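Local coordinates for SAM-dependent methyltransferase (Geobacter sulfurreducens, PDB 5BP7), which binds S-adenosyl-L-homocysteine and is probably an S-adenosyl-L-methionine-dependent methyltransferase, at residues N41-E46 against L261-F266; P45-T50 against L209-G214; E147-S152 against G157-G162. All coordinates share one frame; numbering follows the deposited sequence.

The three contacts lie along one mixed sheet of a class I methyltransferase fold. Interactions 1 and 2 are neighbours, their centres about 5 Å apart: they share Pro45 and Glu46 at the start of helix 45-54, and the N of Ala210 probably donates to the O of Trp263 at 2.7 Å. Interaction 1 reaches the ligand directly through Asn41, whereas in interaction 2 the side chain of Lys47 stays about 11 Å from it. Interaction 3, centred about 18 Å from interaction 1, joins it through adjacent strands, where the N of Phe266 probably donates to the O of Ile161 at 2.8 Å. Interactions 2 and 3 do not touch.

Interaction 1. Residues N41-E46 against L261-F266; sequences NPITPE and LGWGVF. With SAH (S-adenosyl-L-homocysteine), chain D.
Asn41 belongs to the S-adenosyl-L-homocysteine pocket, on the loop leading into helix 45-54, and the indole of Trp263, which rises from strand 261-270, packs against it as a second shell. Every approach within 4.5 Å between the two segments is to Trp263: its CG stands anti to the backbone N, which sends the ring from the strand toward the loop. Pro42 and Asn41 cover the same face of the indole. Pro42 CD sits 3.9 Å from the centroid of the Trp263 five-membered ring, only 14° off its normal, a well-centred CH-pi contact, and Pro42 CG reaches back to within 3.6 Å of Trp263 CG. Asn41 CB makes a more offset CH-pi contact with the six-membered ring. The Asn41 amide plane is inclined 34° to the indole, and Asn41 OD1 approaches Trp263 CZ2 at 3.2 Å, a close approach without a hydrogen bond. Ile43 closes on the far end of the indole from an oblique direction, Ile43 CG2 lying 3.6 Å from Trp263 CZ3.

The other branch of the Asn41 amide serves the ligand. Asn41 ND2 is 2.7 Å from SAH O, a carboxylate oxygen, in a bond weakened by its N-H...O angle of 129°; the same nitrogen also donates to Val133 O, a carbonyl of the sheet that is itself bonded to the ligand. These two acceptors orient the amide, while its CG and OD1 lie against the six-membered ring. Trp215 of helix 212-232 touches both Pro42 and Trp263. A residue from the N-terminal loop, packed on the sheet and bonded to the ligand carboxylate, contributes here to the amino-acid end of the ligand pocket in a Rossmann-like methyltransferase fold.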
loop_
_atom_site.group_PDB
_atom_site.type_symbol
_atom_site.label_atom_id
_atom_site.label_comp_id
_atom_site.label_asym_id
_atom_site.label_seq_id
_atom_site.Cartn_x
_atom_site.Cartn_y
_atom_site.Cartn_z
ATOM N N ASN A 41 -3.518 2.019 -3.276
ATOM C CA ASN A 41 -3.855 2.420 -1.928
ATOM C C ASN A 41 -4.690 3.679 -1.996
ATOM O O ASN A 41 -4.612 4.403 -3.003
ATOM C CB ASN A 41 -2.585 2.762 -1.132
ATOM C CG ASN A 41 -2.017 1.569 -0.430
ATOM O OD1 ASN A 41 -2.749 0.798 0.177
ATOM N ND2 ASN A 41 -0.703 1.425 -0.467
ATOM N N PRO A 42 -5.405 3.997 -0.901
ATOM C CA PRO A 42 -6.253 5.176 -0.909
ATOM C C PRO A 42 -5.533 6.479 -0.599
ATOM O O PRO A 42 -6.078 7.307 0.101
ATOM C CB PRO A 42 -7.326 4.847 0.149
ATOM C CG PRO A 42 -6.635 3.963 1.111
ATOM C CD PRO A 42 -5.588 3.203 0.332
ATOM N N ILE A 43 -4.357 6.696 -1.143
ATOM C CA ILE A 43 -3.757 8.017 -1.085
ATOM C C ILE A 43 -3.480 8.555 -2.471
ATOM O O ILE A 43 -3.140 7.816 -3.382
ATOM C CB ILE A 43 -2.481 8.071 -0.251
ATOM C CG1 ILE A 43 -1.517 6.989 -0.673
ATOM C CG2 ILE A 43 -2.823 7.949 1.231
ATOM C CD1 ILE A 43 -0.104 7.381 -0.333
ATOM N N THR A 44 -3.637 9.863 -2.592
ATOM C CA THR A 44 -3.465 10.565 -3.853
ATOM C C THR A 44 -1.988 10.706 -4.195
ATOM O O THR A 44 -1.119 10.551 -3.310
ATOM C CB THR A 44 -4.090 11.971 -3.793
ATOM O OG1 THR A 44 -3.491 12.726 -2.736
ATOM C CG2 THR A 44 -5.598 11.892 -3.559
ATOM N N PRO A 45 -1.686 10.998 -5.477
ATOM C CA PRO A 45 -0.315 11.347 -5.853
ATOM C C PRO A 45 0.225 12.551 -5.085
ATOM O O PRO A 45 1.399 12.540 -4.699
ATOM C CB PRO A 45 -0.426 11.677 -7.346
ATOM C CG PRO A 45 -1.623 10.891 -7.818
ATOM C CD PRO A 45 -2.576 10.932 -6.658
ATOM N N GLU A 46 -0.614 13.556 -4.847
ATOM C CA GLU A 46 -0.197 14.729 -4.078
ATOM C C GLU A 46 0.197 14.313 -2.655
ATOM O O GLU A 46 1.195 14.796 -2.108
ATOM C CB GLU A 46 -1.279 15.828 -4.076
ATOM N N LEU A 261 -13.982 3.526 7.328
ATOM C CA LEU A 261 -12.604 3.080 7.231
ATOM C C LEU A 261 -11.639 4.209 6.882
ATOM O O LEU A 261 -11.749 4.849 5.832
ATOM C CB LEU A 261 -12.495 1.920 6.224
ATOM C CG LEU A 261 -11.285 0.990 6.357
ATOM C CD1 LEU A 261 -11.124 0.389 7.741
ATOM C CD2 LEU A 261 -11.384 -0.129 5.312
ATOM N N GLY A 262 -10.708 4.451 7.785
ATOM C CA GLY A 262 -9.568 5.332 7.523
ATOM C C GLY A 262 -8.372 4.540 6.981
ATOM O O GLY A 262 -8.362 3.303 6.990
ATOM N N TRP A 263 -7.359 5.263 6.506
ATOM C CA TRP A 263 -6.101 4.653 6.104
ATOM C C TRP A 263 -4.974 5.653 6.248
ATOM O O TRP A 263 -5.158 6.850 6.014
ATOM C CB TRP A 263 -6.191 4.154 4.664
ATOM C CG TRP A 263 -5.090 3.230 4.246
ATOM C CD1 TRP A 263 -5.095 1.870 4.327
ATOM C CD2 TRP A 263 -3.853 3.589 3.656
ATOM N NE1 TRP A 263 -3.928 1.360 3.833
ATOM C CE2 TRP A 263 -3.147 2.396 3.407
ATOM C CE3 TRP A 263 -3.272 4.797 3.308
ATOM C CZ2 TRP A 263 -1.882 2.371 2.829
ATOM C CZ3 TRP A 263 -1.998 4.776 2.734
ATOM C CH2 TRP A 263 -1.327 3.569 2.495
ATOM N N GLY A 264 -3.801 5.178 6.621
ATOM C CA GLY A 264 -2.650 6.063 6.718
ATOM C C GLY A 264 -1.312 5.392 6.618
ATOM O O GLY A 264 -1.196 4.177 6.753
ATOM N N VAL A 265 -0.301 6.224 6.400
ATOM C CA VAL A 265 1.091 5.820 6.444
ATOM C C VAL A 265 1.717 6.486 7.675
ATOM O O VAL A 265 1.648 7.701 7.851
ATOM C CB VAL A 265 1.869 6.180 5.167
ATOM C CG1 VAL A 265 3.234 5.525 5.173
ATOM C CG2 VAL A 265 1.119 5.712 3.941
ATOM N N PHE A 266 2.373 5.665 8.476
ATOM C CA PHE A 266 2.918 6.051 9.773
ATOM C C PHE A 266 4.420 5.822 9.746
ATOM O O PHE A 266 4.883 4.729 9.401
ATOM C CB PHE A 266 2.272 5.208 10.877
ATOM C CG PHE A 266 0.792 5.345 10.920
ATOM C CD1 PHE A 266 0.204 6.392 11.612
ATOM C CD2 PHE A 266 -0.017 4.477 10.197
ATOM C CE1 PHE A 266 -1.166 6.563 11.604
ATOM C CE2 PHE A 266 -1.383 4.633 10.187
ATOM C CZ PHE A 266 -1.965 5.681 10.887
HETATM N N SAH D . 2.608 -0.267 -1.479
HETATM C CA SAH D . 2.001 -0.417 -2.856
HETATM C CB SAH D . 1.083 -1.645 -2.997
HETATM C CG SAH D . -0.026 -1.864 -1.966
HETATM S SD SAH D . -1.226 -3.038 -2.555
HETATM C C SAH D . 1.267 0.818 -3.299
HETATM O O SAH D . 1.066 1.754 -2.519
HETATM O OXT SAH D . 0.853 0.927 -4.462
HETATM C "C5'" SAH D . -0.700 -4.633 -1.901
HETATM C "C4'" SAH D . 0.448 -5.176 -2.751
HETATM O "O4'" SAH D . 1.116 -6.231 -2.067
HETATM C "C3'" SAH D . 0.017 -5.726 -4.111
HETATM O "O3'" SAH D . 0.773 -5.053 -5.121
HETATM C "C2'" SAH D . 0.347 -7.208 -4.082
HETATM O "O2'" SAH D . 0.860 -7.663 -5.331
HETATM C "C1'" SAH D . 1.435 -7.224 -3.031
HETATM N N9 SAH D . 1.647 -8.440 -2.235
HETATM C C8 SAH D . 0.716 -9.213 -1.598
HETATM N N7 SAH D . 1.270 -10.203 -0.931
HETATM C C5 SAH D . 2.639 -10.046 -1.133
HETATM C C6 SAH D . 3.769 -10.773 -0.700
HETATM N N6 SAH D . 3.663 -11.871 0.079
HETATM N N1 SAH D . 5.004 -10.359 -1.084
HETATM C C2 SAH D . 5.108 -9.269 -1.869
HETATM N N3 SAH D . 4.108 -8.514 -2.342
HETATM C C4 SAH D . 2.878 -8.957 -1.934
#

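Interaction 2. Residues P45-T50 against L209-G214; sequences PEKLTT and LADQDG
Lys47, on the first turn of helix 45-54, reaches across to the carbonyl of Leu209, where the edge strand 202-209 of the methyltransferase sheet gives way to the N-cap of helix 212-232. The bond is short, Lys47 NZ to Leu209 O 2.8 Å, and it is the one direct hydrogen bond between the two segments. The ammonium lies in the plane of the carbonyl, with a C=O...N angle of 149°, a favourable approach to the oxygen. Bends at the second and fourth torsions steer the lysine chain there, and Lys47 CE rests 3.5 Å from Leu209 O. The strand meets the lysine with its backbone; Leu209 CB points away from the helix.

A second partner of the ammonium is a water that accepts from Lys47 NZ at 3.2 Å. That water in turn donates a weak bond to Asp211 OD1, linking lysine and aspartate indirectly. Direct pairing is not reached: Lys47 NZ and Asp211 OD2 stand 4.1 Å apart, beyond a salt bridge, although the opposite charges probably still attract. The intervening residue, Ala210, continues the backbone pairing with strand 261-270.

Asp211 also caps its own helix. With CG placed between the backbone N and the carbonyl carbon (chi1 66°), the carboxylate folds over the first turn. There Asp211 OD1 accepts from Gly214 N at 3.0 Å with an N-H...O angle of 151°, the amide meeting the oxygen nearly along its C-O axis.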
loop_
_atom_site.group_PDB
_atom_site.type_symbol
_atom_site.label_atom_id
_atom_site.label_comp_id
_atom_site.label_asym_id
_atom_site.label_seq_id
_atom_site.Cartn_x
_atom_site.Cartn_y
_atom_site.Cartn_z
ATOM N N PRO A 45 -1.686 10.998 -5.477
ATOM C CA PRO A 45 -0.315 11.347 -5.853
ATOM C C PRO A 45 0.225 12.551 -5.085
ATOM O O PRO A 45 1.399 12.540 -4.699
ATOM C CB PRO A 45 -0.426 11.677 -7.346
ATOM C CG PRO A 45 -1.623 10.891 -7.818
ATOM C CD PRO A 45 -2.576 10.932 -6.658
ATOM N N GLU A 46 -0.614 13.556 -4.847
ATOM C CA GLU A 46 -0.197 14.729 -4.078
ATOM C C GLU A 46 0.197 14.313 -2.655
ATOM O O GLU A 46 1.195 14.796 -2.108
ATOM C CB GLU A 46 -1.279 15.828 -4.076
ATOM N N LYS A 47 -0.570 13.401 -2.061
ATOM C CA LYS A 47 -0.238 12.866 -0.719
ATOM C C LYS A 47 1.042 12.061 -0.698
ATOM O O LYS A 47 1.802 12.133 0.262
ATOM C CB LYS A 47 -1.360 11.995 -0.147
ATOM C CG LYS A 47 -2.548 12.765 0.328
ATOM C CD LYS A 47 -2.437 13.063 1.805
ATOM C CE LYS A 47 -3.626 13.884 2.274
ATOM N NZ LYS A 47 -4.835 13.070 2.557
ATOM N N LEU A 48 1.274 11.279 -1.741
ATOM C CA LEU A 48 2.514 10.509 -1.841
ATOM C C LEU A 48 3.751 11.409 -1.920
ATOM O O LEU A 48 4.775 11.122 -1.301
ATOM C CB LEU A 48 2.448 9.566 -3.042
ATOM C CG LEU A 48 3.487 8.453 -3.113
ATOM C CD1 LEU A 48 3.390 7.512 -1.919
ATOM C CD2 LEU A 48 3.317 7.652 -4.407
ATOM N N THR A 49 3.634 12.498 -2.684
ATOM C CA THR A 49 4.629 13.559 -2.733
ATOM C C THR A 49 4.851 14.229 -1.381
ATOM O O THR A 49 5.978 14.448 -0.963
ATOM C CB THR A 49 4.206 14.648 -3.738
ATOM O OG1 THR A 49 4.084 14.057 -5.034
ATOM C CG2 THR A 49 5.230 15.815 -3.819
ATOM N N THR A 50 3.772 14.581 -0.722
ATOM C CA THR A 50 3.826 15.155 0.617
ATOM C C THR A 50 4.608 14.236 1.564
ATOM O O THR A 50 5.450 14.697 2.333
ATOM C CB THR A 50 2.388 15.414 1.147
ATOM O OG1 THR A 50 1.798 16.486 0.409
ATOM C CG2 THR A 50 2.366 15.788 2.607
ATOM N N LEU A 209 -2.188 10.758 6.413
ATOM C CA LEU A 209 -3.437 9.994 6.438
ATOM C C LEU A 209 -4.243 10.274 5.193
ATOM O O LEU A 209 -4.299 11.414 4.716
ATOM C CB LEU A 209 -4.269 10.340 7.669
ATOM C CG LEU A 209 -3.521 10.226 8.992
ATOM C CD1 LEU A 209 -4.471 10.537 10.150
ATOM C CD2 LEU A 209 -2.878 8.871 9.188
ATOM N N ALA A 210 -4.880 9.234 4.682
ATOM C CA ALA A 210 -5.807 9.380 3.567
ATOM C C ALA A 210 -6.970 10.249 3.969
ATOM O O ALA A 210 -7.354 10.313 5.138
ATOM C CB ALA A 210 -6.336 8.021 3.146
ATOM N N ASP A 211 -7.567 10.893 2.993
ATOM C CA ASP A 211 -8.922 11.427 3.204
ATOM C C ASP A 211 -9.881 10.680 2.288
ATOM O O ASP A 211 -9.479 9.802 1.525
ATOM C CB ASP A 211 -8.969 12.964 3.033
ATOM C CG ASP A 211 -8.672 13.422 1.621
ATOM O OD1 ASP A 211 -8.612 12.595 0.678
ATOM O OD2 ASP A 211 -8.491 14.649 1.450
ATOM N N GLN A 212 -11.146 11.049 2.331
ATOM C CA GLN A 212 -12.145 10.350 1.520
ATOM C C GLN A 212 -11.908 10.472 0.014
ATOM O O GLN A 212 -12.252 9.559 -0.734
ATOM C CB GLN A 212 -13.542 10.800 1.918
ATOM C CG GLN A 212 -13.882 10.389 3.352
ATOM C CD GLN A 212 -15.202 10.956 3.835
ATOM O OE1 GLN A 212 -15.473 12.125 3.629
ATOM N NE2 GLN A 212 -16.046 10.114 4.440
ATOM N N ASP A 213 -11.335 11.592 -0.426
ATOM C CA ASP A 213 -10.963 11.793 -1.838
ATOM C C ASP A 213 -9.899 10.795 -2.309
ATOM O O ASP A 213 -9.935 10.343 -3.462
ATOM C CB ASP A 213 -10.447 13.214 -2.089
ATOM C CG ASP A 213 -11.553 14.282 -2.013
ATOM O OD1 ASP A 213 -12.738 14.011 -2.368
ATOM O OD2 ASP A 213 -11.218 15.424 -1.609
ATOM N N GLY A 214 -8.981 10.440 -1.411
ATOM C CA GLY A 214 -8.000 9.408 -1.697
ATOM C C GLY A 214 -8.617 8.016 -1.838
ATOM O O GLY A 214 -8.260 7.251 -2.733
HETATM O O HOH W 1 -5.639 11.051 0.229
#

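Interaction 3. Residues E147-S152 against G157-G162; sequences ELLARS and GIILIG
Leu149 of helix 142-150 packs its side chain against Ile159 and Ile161 of strand 157-166, the next long strand after this helix in the Rossmann-like methyltransferase sheet. Along the leucine, Leu149 CB points toward the strand and already lies 4.2 Å from Ile159 CG2. CG, anti to the carbonyl carbon (chi1 -66°), extends the chain across the isoleucine at a slant. From there Leu149 CD1 does most of the touching: it meets Ile159 CG2 at 3.8 Å, Ile161 CD1 at 3.9 Å and the backbone O of Leu160 at 3.8 Å. One methyl therefore bridges Ile159 and Ile161, two positions apart, and the carbonyl between them.

Ile159 answers with both of its branches. While CG2 takes the leucine, Ile159 CD1 turns to the helix backbone, 3.8 Å from Ala150 N, and comes within 4.1 Å of Ala150 CB. Beyond the two segments, Leu149 also touches Ala130 and Cys132 of strand 127-133 and Leu66 of strand 62-66, so this one leucine reaches three neighbouring strands. Away from the strand, Arg151 NE donates to Glu147 OE1 at 3.0 Å in a salt bridge one turn apart.

Between these two segments no hydrogen bond crosses; the contact is mostly apolar, consistent with hydrophobic burial as its main contribution.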
loop_
_atom_site.group_PDB
_atom_site.type_symbol
_atom_site.label_atom_id
_atom_site.label_comp_id
_atom_site.label_asym_id
_atom_site.label_seq_id
_atom_site.Cartn_x
_atom_site.Cartn_y
_atom_site.Cartn_z
ATOM N N GLU A 147 8.355 -5.667 13.097
ATOM C CA GLU A 147 9.445 -6.528 13.484
ATOM C C GLU A 147 10.279 -6.974 12.257
ATOM O O GLU A 147 11.505 -7.003 12.311
ATOM C CB GLU A 147 8.863 -7.730 14.245
ATOM C CG GLU A 147 9.709 -8.216 15.367
ATOM C CD GLU A 147 10.978 -8.813 14.867
ATOM O OE1 GLU A 147 10.882 -9.673 13.928
ATOM O OE2 GLU A 147 12.042 -8.477 15.419
ATOM N N LEU A 148 9.615 -7.356 11.173
ATOM C CA LEU A 148 10.314 -7.803 9.956
ATOM C C LEU A 148 11.148 -6.670 9.342
ATOM O O LEU A 148 12.334 -6.860 9.022
ATOM C CB LEU A 148 9.331 -8.343 8.914
ATOM C CG LEU A 148 9.916 -8.781 7.572
ATOM C CD1 LEU A 148 10.853 -9.969 7.769
ATOM C CD2 LEU A 148 8.818 -9.126 6.581
ATOM N N LEU A 149 10.512 -5.507 9.181
ATOM C CA LEU A 149 11.174 -4.318 8.625
ATOM C C LEU A 149 12.339 -3.857 9.495
ATOM O O LEU A 149 13.379 -3.481 8.965
ATOM C CB LEU A 149 10.199 -3.182 8.433
ATOM C CG LEU A 149 9.112 -3.437 7.382
ATOM C CD1 LEU A 149 8.059 -2.357 7.435
ATOM C CD2 LEU A 149 9.687 -3.542 5.975
ATOM N N ALA A 150 12.197 -3.981 10.822
ATOM C CA ALA A 150 13.268 -3.614 11.754
ATOM C C ALA A 150 14.550 -4.372 11.475
ATOM O O ALA A 150 15.639 -3.820 11.611
ATOM C CB ALA A 150 12.848 -3.843 13.195
ATOM N N ARG A 151 14.436 -5.624 11.046
ATOM C CA ARG A 151 15.623 -6.399 10.719
ATOM C C ARG A 151 16.401 -5.904 9.497
ATOM O O ARG A 151 17.555 -6.284 9.327
ATOM C CB ARG A 151 15.247 -7.867 10.570
ATOM C CG ARG A 151 14.754 -8.392 11.893
ATOM C CD ARG A 151 14.295 -9.805 11.772
ATOM N NE ARG A 151 13.714 -10.244 13.040
ATOM C CZ ARG A 151 14.288 -11.083 13.901
ATOM N NH1 ARG A 151 13.651 -11.402 15.022
ATOM N NH2 ARG A 151 15.479 -11.627 13.660
ATOM N N SER A 152 15.777 -5.081 8.653
ATOM C CA SER A 152 16.433 -4.490 7.480
ATOM C C SER A 152 16.784 -3.025 7.671
ATOM O O SER A 152 17.255 -2.373 6.734
ATOM C CB SER A 152 15.526 -4.619 6.242
ATOM O OG SER A 152 15.321 -5.966 5.892
ATOM N N GLY A 157 17.471 4.762 10.969
ATOM C CA GLY A 157 16.486 4.753 9.908
ATOM C C GLY A 157 15.039 4.873 10.361
ATOM O O GLY A 157 14.728 4.938 11.560
ATOM N N ILE A 158 14.152 4.863 9.376
ATOM C CA ILE A 158 12.713 5.020 9.592
ATOM C C ILE A 158 11.968 3.804 9.047
ATOM O O ILE A 158 12.291 3.306 7.962
ATOM C CB ILE A 158 12.189 6.293 8.903
ATOM C CG1 ILE A 158 12.744 7.535 9.606
ATOM C CG2 ILE A 158 10.665 6.364 8.958
ATOM C CD1 ILE A 158 12.661 8.794 8.765
ATOM N N ILE A 159 10.967 3.343 9.804
ATOM C CA ILE A 159 10.023 2.324 9.327
ATOM C C ILE A 159 8.742 3.009 8.868
ATOM O O ILE A 159 8.221 3.881 9.570
ATOM C CB ILE A 159 9.732 1.257 10.416
ATOM C CG1 ILE A 159 10.988 0.410 10.629
ATOM C CG2 ILE A 159 8.572 0.351 10.009
ATOM C CD1 ILE A 159 10.962 -0.515 11.824
ATOM N N LEU A 160 8.244 2.606 7.700
ATOM C CA LEU A 160 6.952 3.055 7.199
ATOM C C LEU A 160 5.957 1.925 7.186
ATOM O O LEU A 160 6.228 0.854 6.636
ATOM C CB LEU A 160 7.027 3.583 5.774
ATOM C CG LEU A 160 7.779 4.848 5.473
ATOM C CD1 LEU A 160 7.616 5.159 3.972
ATOM C CD2 LEU A 160 7.294 5.984 6.349
ATOM N N ILE A 161 4.821 2.168 7.825
ATOM C CA ILE A 161 3.699 1.225 7.875
ATOM C C ILE A 161 2.456 1.923 7.326
ATOM O O ILE A 161 2.032 2.962 7.841
ATOM C CB ILE A 161 3.423 0.744 9.310
ATOM C CG1 ILE A 161 4.561 -0.138 9.829
ATOM C CG2 ILE A 161 2.112 -0.015 9.401
ATOM C CD1 ILE A 161 4.688 -1.512 9.179
ATOM N N GLY A 162 1.856 1.310 6.312
ATOM C CA GLY A 162 0.583 1.755 5.747
ATOM C C GLY A 162 -0.496 0.786 6.151
ATOM O O GLY A 162 -0.354 -0.419 5.928
#